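Local structure of putative ATP binding component of ABC-transporter (Escherichia coli, 2R5O) at residues P34-E39 with D158-S163; K49-H54 with K77-Y82; Y82-V87 with I145-P150; P89-K94 with F128-D133; L134-Y139 with V168-D173. The protein probably couples ATP binding and hydrolysis to export of O-antigen polysaccharide, and this chain is its C-terminal carbohydrate-binding domain. All blocks are in the same frame, centred on the assembly; numbering follows the deposited sequence. Where two conformers were deposited one is given.

How the contacts relate
The loop 34-39 meets strand 153-169 in contact 1, which closes the longest loop in chain order, with 118 residues between its segments. Contacts 2, 3 and 4 all lie within that span. Contact 2 pairs strand 48-57 with strand 71-80. The chain then passes through Tyr82 into contact 3, where strand 84-95 meets the end of strand 137-147. Contact 4 is enclosed by contact 3 and brings strand 84-95 against strand 123-131 of the other sheet. Contact 5 joins strands 137-147 and 153-169 at the far end of the domain, and its segments alternate with those of contacts 1 and 3. Contacts 1 and 2 touch where Asp158 OD2 meets Ile50 N.

Contact 1 (P34-E39 with D158-S163); sequences PGYRPE and DRRYDS
Ser163 O accepts a hydrogen bond from Arg37 N at 2.8 Å, with the donor lying above the carbonyl plane. The same oxygen also takes a CA-H...O contact from Tyr36 CA at 3.6 Å. A second bond comes from the side chain of Arg37. Its NH1 reaches Asp162 O at 2.9 Å, and that oxygen lies in the guanidinium plane. The chain bends at chi3 (76°), which places NE, while CB and CG pass by Ser163 O. Ser163 OG turns the other way, donates to Arg160 O at 2.7 Å and is also bonded to Tyr30 OH. The ring of Tyr36 stands nearly perpendicular to the Arg160 guanidinium, CE1 lying 4.1 Å from NH2. Glu40 holds both groups through separate oxygens: OE1 bonds Tyr36 OH, and OE2 forms a salt bridge with Arg160 NE. The contact fastens the loop before strand 41-43 to a corner of strand 153-169, within the immunoglobulin-like fold of this domain.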
# COMPACT_ATOMS: atom_id res chain seq x y z
N PRO A 34 18.29 17.80 -1.94
CA PRO A 34 18.59 16.40 -1.74
C PRO A 34 17.55 15.50 -2.41
O PRO A 34 16.35 15.74 -2.30
CB PRO A 34 18.54 16.25 -0.21
CG PRO A 34 18.90 17.59 0.31
CD PRO A 34 18.18 18.51 -0.66
N GLY A 35 18.03 14.46 -3.08
CA GLY A 35 17.18 13.52 -3.77
C GLY A 35 16.82 13.91 -5.19
O GLY A 35 16.21 13.11 -5.90
N TYR A 36 17.18 15.11 -5.64
CA TYR A 36 16.83 15.50 -7.00
C TYR A 36 17.48 14.56 -8.01
O TYR A 36 18.65 14.19 -7.88
CB TYR A 36 17.28 16.93 -7.29
CG TYR A 36 17.07 17.29 -8.74
CD1 TYR A 36 15.80 17.56 -9.22
CD2 TYR A 36 18.14 17.34 -9.63
CE1 TYR A 36 15.58 17.83 -10.56
CE2 TYR A 36 17.94 17.63 -10.97
CZ TYR A 36 16.66 17.87 -11.42
OH TYR A 36 16.48 18.14 -12.77
N ARG A 37 16.72 14.19 -9.03
CA ARG A 37 17.21 13.34 -10.10
C ARG A 37 17.45 14.14 -11.37
O ARG A 37 16.48 14.61 -11.98
CB ARG A 37 16.17 12.26 -10.41
CG ARG A 37 15.89 11.35 -9.26
CD ARG A 37 14.94 10.24 -9.65
NE ARG A 37 15.61 9.21 -10.43
CZ ARG A 37 15.31 8.85 -11.67
NH1 ARG A 37 14.37 9.46 -12.37
NH2 ARG A 37 16.02 7.86 -12.23
N PRO A 38 18.70 14.22 -11.84
CA PRO A 38 18.93 14.80 -13.16
C PRO A 38 18.22 14.06 -14.29
O PRO A 38 18.06 14.62 -15.38
CB PRO A 38 20.45 14.70 -13.31
CG PRO A 38 20.98 14.70 -11.92
CD PRO A 38 19.96 13.90 -11.15
N GLU A 39 17.79 12.83 -14.03
CA GLU A 39 17.02 12.01 -14.95
C GLU A 39 15.55 12.41 -15.04
O GLU A 39 14.78 11.77 -15.78
CB GLU A 39 17.11 10.53 -14.55
CG GLU A 39 18.52 9.98 -14.51
CD GLU A 39 19.29 10.24 -13.22
OE1 GLU A 39 18.81 10.87 -12.26
OE2 GLU A 39 20.46 9.77 -13.16
N ASP A 158 3.38 22.74 -15.21
CA ASP A 158 4.77 22.28 -15.00
C ASP A 158 4.68 20.95 -14.31
O ASP A 158 4.05 20.85 -13.25
CB ASP A 158 5.57 23.30 -14.15
CG ASP A 158 7.05 22.97 -14.07
OD1 ASP A 158 7.57 22.23 -14.94
OD2 ASP A 158 7.70 23.46 -13.12
N ARG A 159 5.28 19.92 -14.88
CA ARG A 159 5.15 18.54 -14.42
C ARG A 159 6.55 17.99 -14.31
O ARG A 159 7.24 17.83 -15.32
CB ARG A 159 4.33 17.73 -15.42
CG ARG A 159 2.96 18.37 -15.73
CD ARG A 159 2.04 18.50 -14.49
NE ARG A 159 1.81 17.17 -13.99
CZ ARG A 159 0.78 16.41 -14.29
NH1 ARG A 159 -0.33 16.92 -14.84
NH2 ARG A 159 0.84 15.14 -13.95
N ARG A 160 7.01 17.76 -13.09
CA ARG A 160 8.40 17.35 -12.82
C ARG A 160 8.41 15.85 -12.55
O ARG A 160 8.43 15.40 -11.39
CB ARG A 160 8.99 18.24 -11.74
CG ARG A 160 8.91 19.69 -12.19
CD ARG A 160 9.83 20.68 -11.50
NE ARG A 160 11.22 20.44 -11.87
CZ ARG A 160 12.18 21.34 -11.71
NH1 ARG A 160 11.91 22.52 -11.21
NH2 ARG A 160 13.43 21.03 -12.03
N TYR A 161 8.32 15.10 -13.64
CA TYR A 161 8.02 13.68 -13.57
C TYR A 161 9.30 12.90 -13.24
O TYR A 161 10.37 13.13 -13.81
CB TYR A 161 7.45 13.26 -14.92
CG TYR A 161 7.16 11.80 -15.10
CD1 TYR A 161 6.12 11.18 -14.44
CD2 TYR A 161 7.89 11.06 -16.01
CE1 TYR A 161 5.85 9.81 -14.66
CE2 TYR A 161 7.64 9.74 -16.22
CZ TYR A 161 6.65 9.12 -15.56
OH TYR A 161 6.42 7.79 -15.83
N ASP A 162 9.17 11.97 -12.29
CA ASP A 162 10.24 11.11 -11.82
C ASP A 162 11.47 11.95 -11.49
O ASP A 162 12.60 11.64 -11.87
CB ASP A 162 10.60 10.03 -12.84
CG ASP A 162 9.56 8.92 -12.95
OD1 ASP A 162 8.70 8.78 -12.10
OD2 ASP A 162 9.68 8.15 -13.95
N SER A 163 11.23 13.02 -10.74
CA SER A 163 12.25 14.02 -10.49
C SER A 163 12.96 13.91 -9.16
O SER A 163 13.96 14.62 -8.97
CB SER A 163 11.65 15.41 -10.64
OG SER A 163 10.57 15.60 -9.72

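Contact 2 (K49-H54 with K77-Y82); sequences KIIDYH and KVVFEY
Four backbone hydrogen bonds join the two strands. Lys49 and Val79 form an antiparallel hydrogen-bonded pair, with N to O distances of 3.0 Å both ways. Further along, Ile51 N donates to Lys77 O at 2.9 Å, and Lys77 N donates to Asp52 O at 2.9 Å. Ile51 and Asp52 thus both face Lys77, which makes a classic beta bulge. Ile50 and Val78 form the non-hydrogen-bonded pair in between; there Val78 CA approaches Lys49 O at 3.3 Å as a CA-H...O contact.

Apolar contacts lie on both faces. With chi1 at 50°, Ile51 CG1 lies near Lys77 O. Ile51 CD1 lies 3.7 Å from Lys77 CE, while Ile51 CG2 meets Val79 CG1 at 3.9 Å. Ile50 CG1 and Val78 CG2 touch on the other face, at 4.1 Å.

Charged ends have partners elsewhere. Asp52 OD1 forms a salt bridge with Arg33, and Lys77 NZ bonds Ser22 O and Glu25 O. Asp52 OD2 and Lys77 NZ are 4.6 Å apart, beyond a salt bridge.

Strand 71-80 lies between strands 48-57 and 123-131 in the four-stranded antiparallel sheet. Ile50 packs on Phe143 and Ile145 of strand 137-147, in the other sheet.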
# COMPACT_ATOMS: atom_id res chain seq x y z
N LYS A 49 5.60 27.56 -12.61
CA LYS A 49 6.83 26.78 -12.45
C LYS A 49 6.92 26.26 -11.03
O LYS A 49 6.81 27.04 -10.08
CB LYS A 49 8.09 27.62 -12.73
CG LYS A 49 8.27 27.93 -14.19
CD LYS A 49 9.44 28.84 -14.39
CE LYS A 49 10.74 28.12 -14.39
NZ LYS A 49 11.82 29.04 -14.96
N ILE A 50 7.19 24.96 -10.89
CA ILE A 50 7.51 24.39 -9.60
C ILE A 50 8.99 24.69 -9.38
O ILE A 50 9.85 24.13 -10.07
CB ILE A 50 7.25 22.90 -9.52
CG1 ILE A 50 5.82 22.59 -9.95
CG2 ILE A 50 7.54 22.42 -8.13
CD1 ILE A 50 5.54 21.12 -10.06
N ILE A 51 9.30 25.60 -8.47
CA ILE A 51 10.66 26.15 -8.32
C ILE A 51 11.44 25.58 -7.13
O ILE A 51 12.63 25.82 -7.02
CB ILE A 51 10.62 27.69 -8.27
CG1 ILE A 51 9.60 28.21 -7.25
CG2 ILE A 51 10.33 28.24 -9.66
CD1 ILE A 51 9.75 29.71 -6.99
N ASP A 52 10.77 24.85 -6.25
CA ASP A 52 11.46 24.26 -5.10
C ASP A 52 10.60 23.16 -4.52
O ASP A 52 9.40 23.07 -4.81
CB ASP A 52 11.77 25.34 -4.04
CG ASP A 52 12.96 25.01 -3.15
OD1 ASP A 52 13.58 23.95 -3.30
OD2 ASP A 52 13.27 25.87 -2.29
N TYR A 53 11.21 22.31 -3.71
CA TYR A 53 10.48 21.33 -2.91
C TYR A 53 11.17 21.12 -1.58
O TYR A 53 12.34 21.51 -1.40
CB TYR A 53 10.33 19.99 -3.64
CG TYR A 53 11.59 19.17 -3.81
CD1 TYR A 53 11.95 18.16 -2.91
CD2 TYR A 53 12.43 19.38 -4.88
CE1 TYR A 53 13.09 17.41 -3.08
CE2 TYR A 53 13.57 18.61 -5.08
CZ TYR A 53 13.88 17.63 -4.17
OH TYR A 53 15.04 16.89 -4.38
N HIS A 54 10.44 20.50 -0.68
CA HIS A 54 10.97 20.15 0.63
C HIS A 54 10.34 18.84 1.07
O HIS A 54 9.17 18.60 0.80
CB HIS A 54 10.65 21.26 1.65
CG HIS A 54 11.45 21.16 2.91
ND1 HIS A 54 12.73 21.65 3.01
CD2 HIS A 54 11.14 20.63 4.12
CE1 HIS A 54 13.18 21.43 4.24
NE2 HIS A 54 12.25 20.79 4.92
N LYS A 77 6.85 24.24 -4.00
CA LYS A 77 6.67 25.69 -4.11
C LYS A 77 6.52 26.04 -5.58
O LYS A 77 7.31 25.60 -6.42
CB LYS A 77 7.86 26.42 -3.53
CG LYS A 77 7.69 27.93 -3.56
CD LYS A 77 8.73 28.69 -2.74
CE LYS A 77 10.06 28.74 -3.45
NZ LYS A 77 10.99 29.78 -2.88
N VAL A 78 5.50 26.84 -5.88
CA VAL A 78 5.15 27.20 -7.26
C VAL A 78 5.04 28.71 -7.40
O VAL A 78 4.43 29.37 -6.54
CB VAL A 78 3.79 26.59 -7.67
CG1 VAL A 78 3.49 26.89 -9.14
CG2 VAL A 78 3.79 25.10 -7.40
N VAL A 79 5.57 29.24 -8.50
CA VAL A 79 5.31 30.63 -8.90
C VAL A 79 4.39 30.63 -10.12
O VAL A 79 4.61 29.89 -11.06
CB VAL A 79 6.63 31.43 -9.15
CG1 VAL A 79 7.52 30.83 -10.25
CG2 VAL A 79 6.30 32.89 -9.50
N PHE A 80 3.34 31.44 -10.06
CA PHE A 80 2.32 31.53 -11.11
C PHE A 80 2.54 32.77 -11.96
O PHE A 80 2.73 33.85 -11.42
CB PHE A 80 0.93 31.52 -10.48
CG PHE A 80 0.64 30.23 -9.76
CD1 PHE A 80 0.11 29.14 -10.46
CD2 PHE A 80 0.94 30.08 -8.43
CE1 PHE A 80 -0.13 27.95 -9.82
CE2 PHE A 80 0.70 28.88 -7.79
CZ PHE A 80 0.15 27.82 -8.48
N GLU A 81 2.54 32.58 -13.27
CA GLU A 81 2.79 33.68 -14.22
C GLU A 81 1.49 34.38 -14.66
O GLU A 81 1.55 35.48 -15.19
CB GLU A 81 3.61 33.16 -15.41
CG GLU A 81 5.11 32.97 -15.06
CD GLU A 81 5.55 31.53 -14.84
OE1 GLU A 81 5.64 31.09 -13.67
OE2 GLU A 81 5.85 30.85 -15.85
N TYR A 82 0.34 33.75 -14.41
CA TYR A 82 -0.97 34.27 -14.79
C TYR A 82 -1.95 34.07 -13.63
O TYR A 82 -1.69 33.27 -12.72
CB TYR A 82 -1.48 33.53 -16.03
CG TYR A 82 -0.57 33.64 -17.23
CD1 TYR A 82 -0.62 34.75 -18.04
CD2 TYR A 82 0.33 32.63 -17.55
CE1 TYR A 82 0.22 34.88 -19.13
CE2 TYR A 82 1.17 32.74 -18.66
CZ TYR A 82 1.10 33.87 -19.45
OH TYR A 82 1.92 34.00 -20.54

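Contact 3 (Y82-V87 with I145-P150); sequences YDFDCV and ISAGNP
The Phe84 ring meets Ala147 CB obliquely, with CD1 the closest ring atom at 3.6 Å. CG and CE1 lie a little farther from the same methyl, so the CD1 end of the ring carries the contact. Beyond the two segments, Leu157 and Val118 also touch this ring.

The backbones are joined by one hydrogen bond. Gly148 N donates to Cys86 O at 2.9 Å, nearly along the C=O axis and with little bend at the hydrogen (162°). Cys86 O also receives Ala147 CA at 3.3 Å as a CA-H...O contact. Val87 and Ala147 form an antiparallel non-hydrogen-bonded pair. There, Val87 CA approaches Ser146 O at 3.4 Å in a second CA-H...O contact.

Side chains fill in around this pair. Val87 CB lies 4.1 Å from Ile145 CD1, and Val87 CG1 comes near Ala147 CB. At the other end, Cys86 SG packs on Pro150 CD at 4.4 Å. Gly148 lies at a corner of the chain, where its backbone angles would jam a CB against the carbonyl O of Ala147.

The contact joins strand 84-95, near its first residues, to the last part of strand 137-147. Strand 116-118 pairs with strand 84-95, and Val87 packs on its Ile116 and Val118. Strand 153-169 pairs with strand 137-147. Phe80 of strand 71-80, from the facing sheet, touches both Val87 and Ile145.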
# COMPACT_ATOMS: atom_id res chain seq x y z
N TYR A 82 0.34 33.75 -14.41
CA TYR A 82 -0.97 34.27 -14.79
C TYR A 82 -1.95 34.07 -13.63
O TYR A 82 -1.69 33.27 -12.72
CB TYR A 82 -1.48 33.53 -16.03
CG TYR A 82 -0.57 33.64 -17.23
CD1 TYR A 82 -0.62 34.75 -18.04
CD2 TYR A 82 0.33 32.63 -17.55
CE1 TYR A 82 0.22 34.88 -19.13
CE2 TYR A 82 1.17 32.74 -18.66
CZ TYR A 82 1.10 33.87 -19.45
OH TYR A 82 1.92 34.00 -20.54
N ASP A 83 -3.08 34.76 -13.68
CA ASP A 83 -4.22 34.42 -12.84
C ASP A 83 -4.77 33.06 -13.27
O ASP A 83 -4.87 32.81 -14.47
CB ASP A 83 -5.37 35.42 -13.01
CG ASP A 83 -5.02 36.82 -12.57
OD1 ASP A 83 -3.97 37.05 -11.95
OD2 ASP A 83 -5.84 37.71 -12.87
N PHE A 84 -5.16 32.22 -12.30
CA PHE A 84 -5.88 30.98 -12.56
C PHE A 84 -6.98 30.84 -11.51
O PHE A 84 -6.74 31.07 -10.32
CB PHE A 84 -4.95 29.77 -12.45
CG PHE A 84 -3.86 29.70 -13.49
CD1 PHE A 84 -4.10 29.14 -14.74
CD2 PHE A 84 -2.57 30.14 -13.20
CE1 PHE A 84 -3.09 29.03 -15.69
CE2 PHE A 84 -1.57 30.05 -14.15
CZ PHE A 84 -1.82 29.51 -15.38
N ASP A 85 -8.15 30.39 -11.93
CA ASP A 85 -9.27 30.16 -11.01
C ASP A 85 -9.16 28.88 -10.17
O ASP A 85 -9.69 28.82 -9.05
CB ASP A 85 -10.61 30.14 -11.76
CG ASP A 85 -10.93 31.47 -12.42
OD1 ASP A 85 -10.53 32.53 -11.90
OD2 ASP A 85 -11.62 31.44 -13.47
N CYS A 86 -8.50 27.85 -10.70
CA CYS A 86 -8.46 26.54 -10.06
C CYS A 86 -7.16 25.80 -10.37
O CYS A 86 -7.02 25.17 -11.42
CB CYS A 86 -9.67 25.70 -10.50
SG CYS A 86 -9.80 24.06 -9.72
N VAL A 87 -6.20 25.90 -9.47
CA VAL A 87 -4.90 25.25 -9.67
C VAL A 87 -4.90 23.96 -8.85
O VAL A 87 -5.47 23.89 -7.76
CB VAL A 87 -3.70 26.15 -9.34
CG1 VAL A 87 -3.80 27.44 -10.16
CG2 VAL A 87 -3.62 26.52 -7.85
N ILE A 145 1.97 20.65 -11.30
CA ILE A 145 0.95 21.71 -11.13
C ILE A 145 0.19 21.84 -12.45
O ILE A 145 0.80 21.94 -13.52
CB ILE A 145 1.58 23.06 -10.63
CG1 ILE A 145 0.52 24.12 -10.33
CG2 ILE A 145 2.60 23.58 -11.56
CD1 ILE A 145 -0.28 23.85 -9.07
N SER A 146 -1.14 21.84 -12.35
CA SER A 146 -2.05 21.96 -13.47
C SER A 146 -3.13 22.95 -13.12
O SER A 146 -3.21 23.39 -11.98
CB SER A 146 -2.64 20.59 -13.80
OG SER A 146 -1.62 19.62 -14.00
N ALA A 147 -3.94 23.32 -14.09
CA ALA A 147 -5.04 24.25 -13.83
C ALA A 147 -6.25 23.91 -14.68
O ALA A 147 -6.13 23.51 -15.83
CB ALA A 147 -4.62 25.67 -14.11
N GLY A 148 -7.43 24.12 -14.11
CA GLY A 148 -8.69 23.97 -14.84
C GLY A 148 -9.73 23.18 -14.06
O GLY A 148 -9.85 23.34 -12.84
N ASN A 149 -10.52 22.38 -14.77
CA ASN A 149 -11.52 21.49 -14.18
C ASN A 149 -10.91 20.10 -14.08
O ASN A 149 -10.65 19.47 -15.09
CB ASN A 149 -12.77 21.46 -15.07
CG ASN A 149 -13.36 22.85 -15.33
OD1 ASN A 149 -13.72 23.18 -16.47
ND2 ASN A 149 -13.45 23.67 -14.29
N PRO A 150 -10.61 19.61 -12.86
CA PRO A 150 -9.78 18.38 -12.73
C PRO A 150 -10.29 17.10 -13.44
O PRO A 150 -9.51 16.26 -13.91
CB PRO A 150 -9.65 18.18 -11.21
CG PRO A 150 -10.49 19.27 -10.56
CD PRO A 150 -10.94 20.24 -11.57

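Contact 4 (P89-K94 with F128-D133); sequences PGILIK and FSLPVD
Strands 89-94 and 128-131 run 9.5 Å apart at closest approach, with their N-to-C directions 30° apart, and they meet through side chains across the interior. The side chains of Ile91 and Phe128 lie alongside each other and point opposite ways. Ile91 CG2 lies over one face of the Phe128 ring, 4.2 Å from its centroid, in a CH-pi contact. It is nearer the CD2 side, where the distance to that atom is 3.7 Å. With chi1 at 54°, Ile91 CG1 stands above the same ring, offset toward the rim.

From there, Ile91 CD1 extends to Leu130 CD2 at 3.7 Å, and these two side chains meet tip to tip. CD1 also touches Phe128 CB at 3.9 Å, so Ile91 spans both residues. The far end of the ring meets Pro89 and Gly90, mostly through backbone atoms. Pro89 O lies at the ring edge, in its plane, 3.5 Å from Phe128 CZ. Gly90 CA is also close to CZ, at 3.8 Å. Pro89 CB approaches Phe128 CE2 at 4.2 Å.

The contact joins the two facing sheets near the centre of the chain. Ile91 also packs on Phe143 of strand 137-147, and Thr104 of strand 100-105 touches both Ile91 and Phe128. Phe184 of the second subunit packs edge-to-face with Phe128, and a strand of that subunit continues the sheet beside Phe128 and Ser129.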
# COMPACT_ATOMS: atom_id res chain seq x y z
N PRO A 89 -2.27 21.07 -7.70
CA PRO A 89 -1.00 20.38 -7.52
C PRO A 89 -1.22 18.88 -7.38
O PRO A 89 -2.28 18.46 -6.92
CB PRO A 89 -0.46 20.95 -6.22
CG PRO A 89 -1.66 21.42 -5.50
CD PRO A 89 -2.65 21.87 -6.53
N GLY A 90 -0.22 18.09 -7.72
CA GLY A 90 -0.33 16.65 -7.59
C GLY A 90 1.00 15.98 -7.39
O GLY A 90 2.06 16.56 -7.63
N ILE A 91 0.91 14.71 -7.01
CA ILE A 91 2.08 13.86 -6.82
C ILE A 91 1.85 12.48 -7.46
O ILE A 91 0.70 12.00 -7.55
CB ILE A 91 2.39 13.66 -5.33
CG1 ILE A 91 1.18 13.15 -4.54
CG2 ILE A 91 2.97 14.92 -4.74
CD1 ILE A 91 1.61 12.68 -3.15
N LEU A 92 2.95 11.84 -7.84
CA LEU A 92 2.99 10.45 -8.31
C LEU A 92 4.16 9.77 -7.61
O LEU A 92 5.20 10.37 -7.45
CB LEU A 92 3.20 10.35 -9.82
CG LEU A 92 2.29 11.17 -10.73
CD1 LEU A 92 2.86 11.12 -12.18
CD2 LEU A 92 0.87 10.67 -10.71
N ILE A 93 3.98 8.50 -7.23
CA ILE A 93 5.02 7.67 -6.65
C ILE A 93 5.03 6.36 -7.43
O ILE A 93 3.99 5.72 -7.59
CB ILE A 93 4.80 7.43 -5.15
CG1 ILE A 93 4.72 8.76 -4.38
CG2 ILE A 93 5.90 6.53 -4.59
CD1 ILE A 93 4.37 8.61 -2.91
N LYS A 94 6.22 5.98 -7.87
CA LYS A 94 6.41 4.80 -8.71
C LYS A 94 7.62 4.02 -8.23
O LYS A 94 8.51 4.55 -7.56
CB LYS A 94 6.60 5.21 -10.18
CG LYS A 94 5.46 6.08 -10.71
CD LYS A 94 5.57 6.51 -12.19
CE LYS A 94 5.27 5.38 -13.13
NZ LYS A 94 5.18 5.92 -14.52
N PHE A 128 1.56 17.70 0.62
CA PHE A 128 0.90 16.39 0.67
C PHE A 128 1.56 15.63 1.82
O PHE A 128 2.78 15.48 1.83
CB PHE A 128 1.12 15.62 -0.64
CG PHE A 128 0.40 16.22 -1.81
CD1 PHE A 128 -0.86 15.77 -2.13
CD2 PHE A 128 0.98 17.20 -2.57
CE1 PHE A 128 -1.54 16.31 -3.19
CE2 PHE A 128 0.29 17.75 -3.64
CZ PHE A 128 -0.95 17.30 -3.94
N SER A 129 0.78 15.15 2.77
CA SER A 129 1.31 14.43 3.91
C SER A 129 0.72 13.02 3.89
O SER A 129 -0.50 12.87 3.86
CB SER A 129 0.95 15.12 5.23
OG SER A 129 1.48 16.43 5.28
N LEU A 130 1.56 12.01 3.96
CA LEU A 130 1.09 10.65 3.84
C LEU A 130 2.06 9.70 4.54
O LEU A 130 3.25 9.99 4.65
CB LEU A 130 0.89 10.26 2.37
CG LEU A 130 2.15 10.36 1.50
CD1 LEU A 130 2.89 9.04 1.41
CD2 LEU A 130 1.84 10.90 0.11
N PRO A 131 1.52 8.57 5.00
CA PRO A 131 2.34 7.53 5.58
C PRO A 131 3.00 6.72 4.47
O PRO A 131 2.32 6.24 3.56
CB PRO A 131 1.34 6.70 6.38
CG PRO A 131 0.10 6.79 5.61
CD PRO A 131 0.10 8.18 5.01
N VAL A 132 4.31 6.57 4.53
CA VAL A 132 5.01 5.94 3.43
C VAL A 132 4.93 4.41 3.64
O VAL A 132 5.88 3.75 4.11
CB VAL A 132 6.43 6.48 3.30
CG1 VAL A 132 7.14 5.86 2.11
CG2 VAL A 132 6.38 8.03 3.15
N ASP A 133 3.78 3.86 3.29
CA ASP A 133 3.40 2.44 3.56
C ASP A 133 3.95 1.52 2.43
O ASP A 133 3.20 0.92 1.66
CB ASP A 133 1.87 2.33 3.72
CG ASP A 133 1.33 2.92 5.01
OD1 ASP A 133 2.10 3.21 5.94
OD2 ASP A 133 0.10 3.12 5.13

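Contact 5 (L134-Y139 with V168-D173); sequences LNSGDY and VTKSMD
Gly137 and Val168 form an antiparallel hydrogen-bonded pair, where the loop 134-136 enters strand 137-147 and the end of strand 153-169 runs out into the loop 170-173. Val168 N donates to Gly137 O at 2.8 Å, and Gly137 N donates back to Val168 O at 3.1 Å.

Val168 places its two methyls on different partners. CG2 packs obliquely on the Tyr139 ring, 3.6 Å from CE2, and CG1 lies 3.5 Å from Asn135 O. That oxygen also accepts a bond from Tyr139 OH at 2.7 Å. Leu134 CD1 covers one face of the same ring, over its centre.

Outside the paired residues, Ser136 OG donates to Asp173 OD1 at 2.8 Å, on the syn side of the carboxylate. Asn135 OD1 accepts from Ser136 N, while its ND2 bonds Phe174 O and Gly176 O outside the segments.

Three waters span the loops. One links Leu134 O to NZ of Lys170, whose chain bends at its last two torsions (chi3 and chi4 both 67°). Another joins Ser136 OG to Lys170 N, and the third joins Ser136 O to Asp173 OD2.

This is the open end of the beta hairpin formed by strands 137-147 and 153-169, within the immunoglobulin-like fold.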
# COMPACT_ATOMS: atom_id res chain seq x y z
N LEU A 134 5.28 1.52 2.31
CA LEU A 134 6.04 0.85 1.26
C LEU A 134 7.15 0.03 1.88
O LEU A 134 7.60 0.30 3.01
CB LEU A 134 6.67 1.86 0.28
CG LEU A 134 5.70 2.79 -0.44
CD1 LEU A 134 6.44 3.76 -1.33
CD2 LEU A 134 4.68 2.04 -1.25
N ASN A 135 7.59 -1.00 1.17
CA ASN A 135 8.67 -1.84 1.66
C ASN A 135 10.01 -1.12 1.46
O ASN A 135 10.12 -0.10 0.77
CB ASN A 135 8.66 -3.19 0.91
CG ASN A 135 9.11 -4.36 1.77
OD1 ASN A 135 9.62 -4.16 2.88
ND2 ASN A 135 8.91 -5.56 1.27
N SER A 136 11.06 -1.64 2.08
CA SER A 136 12.39 -1.07 1.87
C SER A 136 12.70 -1.03 0.39
O SER A 136 12.32 -1.96 -0.34
CB SER A 136 13.48 -1.94 2.51
OG SER A 136 13.37 -1.94 3.91
N GLY A 137 13.38 0.03 -0.05
CA GLY A 137 13.78 0.15 -1.45
C GLY A 137 13.76 1.59 -1.91
O GLY A 137 13.68 2.50 -1.11
N ASP A 138 13.90 1.80 -3.21
CA ASP A 138 13.98 3.12 -3.83
C ASP A 138 12.73 3.35 -4.68
O ASP A 138 12.25 2.42 -5.36
CB ASP A 138 15.22 3.21 -4.73
CG ASP A 138 16.53 3.29 -3.96
OD1 ASP A 138 16.51 3.51 -2.74
OD2 ASP A 138 17.59 3.13 -4.60
N TYR A 139 12.23 4.58 -4.66
CA TYR A 139 11.01 4.94 -5.36
C TYR A 139 11.23 6.29 -6.03
O TYR A 139 12.11 7.08 -5.66
CB TYR A 139 9.85 4.98 -4.36
CG TYR A 139 9.67 3.66 -3.64
CD1 TYR A 139 8.94 2.62 -4.20
CD2 TYR A 139 10.29 3.42 -2.43
CE1 TYR A 139 8.80 1.42 -3.59
CE2 TYR A 139 10.15 2.21 -1.77
CZ TYR A 139 9.40 1.20 -2.37
OH TYR A 139 9.24 -0.02 -1.76
N VAL A 168 13.47 4.18 1.18
CA VAL A 168 12.66 3.73 2.32
C VAL A 168 13.45 2.68 3.06
O VAL A 168 13.97 1.75 2.44
CB VAL A 168 11.28 3.15 1.86
CG1 VAL A 168 10.52 2.56 3.04
CG2 VAL A 168 10.45 4.24 1.19
N THR A 169 13.48 2.81 4.37
CA THR A 169 14.14 1.86 5.26
C THR A 169 13.16 1.26 6.28
O THR A 169 12.19 1.91 6.68
CB THR A 169 15.34 2.48 6.02
OG1 THR A 169 14.95 3.71 6.63
CG2 THR A 169 16.49 2.74 5.06
N LYS A 170 13.43 0.00 6.64
CA LYS A 170 12.69 -0.76 7.66
C LYS A 170 13.67 -1.72 8.33
O LYS A 170 14.77 -1.99 7.80
CB LYS A 170 11.59 -1.61 7.01
CG LYS A 170 10.55 -0.89 6.22
CD LYS A 170 9.54 -1.85 5.62
CE LYS A 170 8.70 -2.52 6.68
NZ LYS A 170 7.80 -1.57 7.40
N SER A 171 13.28 -2.24 9.48
CA SER A 171 14.07 -3.30 10.14
C SER A 171 13.72 -4.67 9.56
O SER A 171 14.62 -5.44 9.24
CB SER A 171 13.88 -3.29 11.66
OG SER A 171 12.53 -3.35 12.01
N MET A 172 12.43 -4.98 9.48
CA MET A 172 11.98 -6.27 8.95
C MET A 172 11.05 -6.07 7.77
O MET A 172 9.91 -5.59 7.92
CB MET A 172 11.28 -7.07 10.02
CG MET A 172 12.18 -7.36 11.22
SD MET A 172 11.54 -8.68 12.23
CE MET A 172 12.35 -8.35 13.78
N ASP A 173 11.53 -6.46 6.60
CA ASP A 173 10.71 -6.36 5.38
C ASP A 173 9.58 -7.40 5.42
O ASP A 173 9.74 -8.50 5.93
CB ASP A 173 11.57 -6.65 4.15
CG ASP A 173 12.48 -5.52 3.78
OD1 ASP A 173 12.59 -4.55 4.57
OD2 ASP A 173 13.09 -5.61 2.69
O HOH W 1 6.33 -0.12 5.55
O HOH W 2 15.82 -1.09 5.05
O HOH W 3 12.12 -4.60 -0.07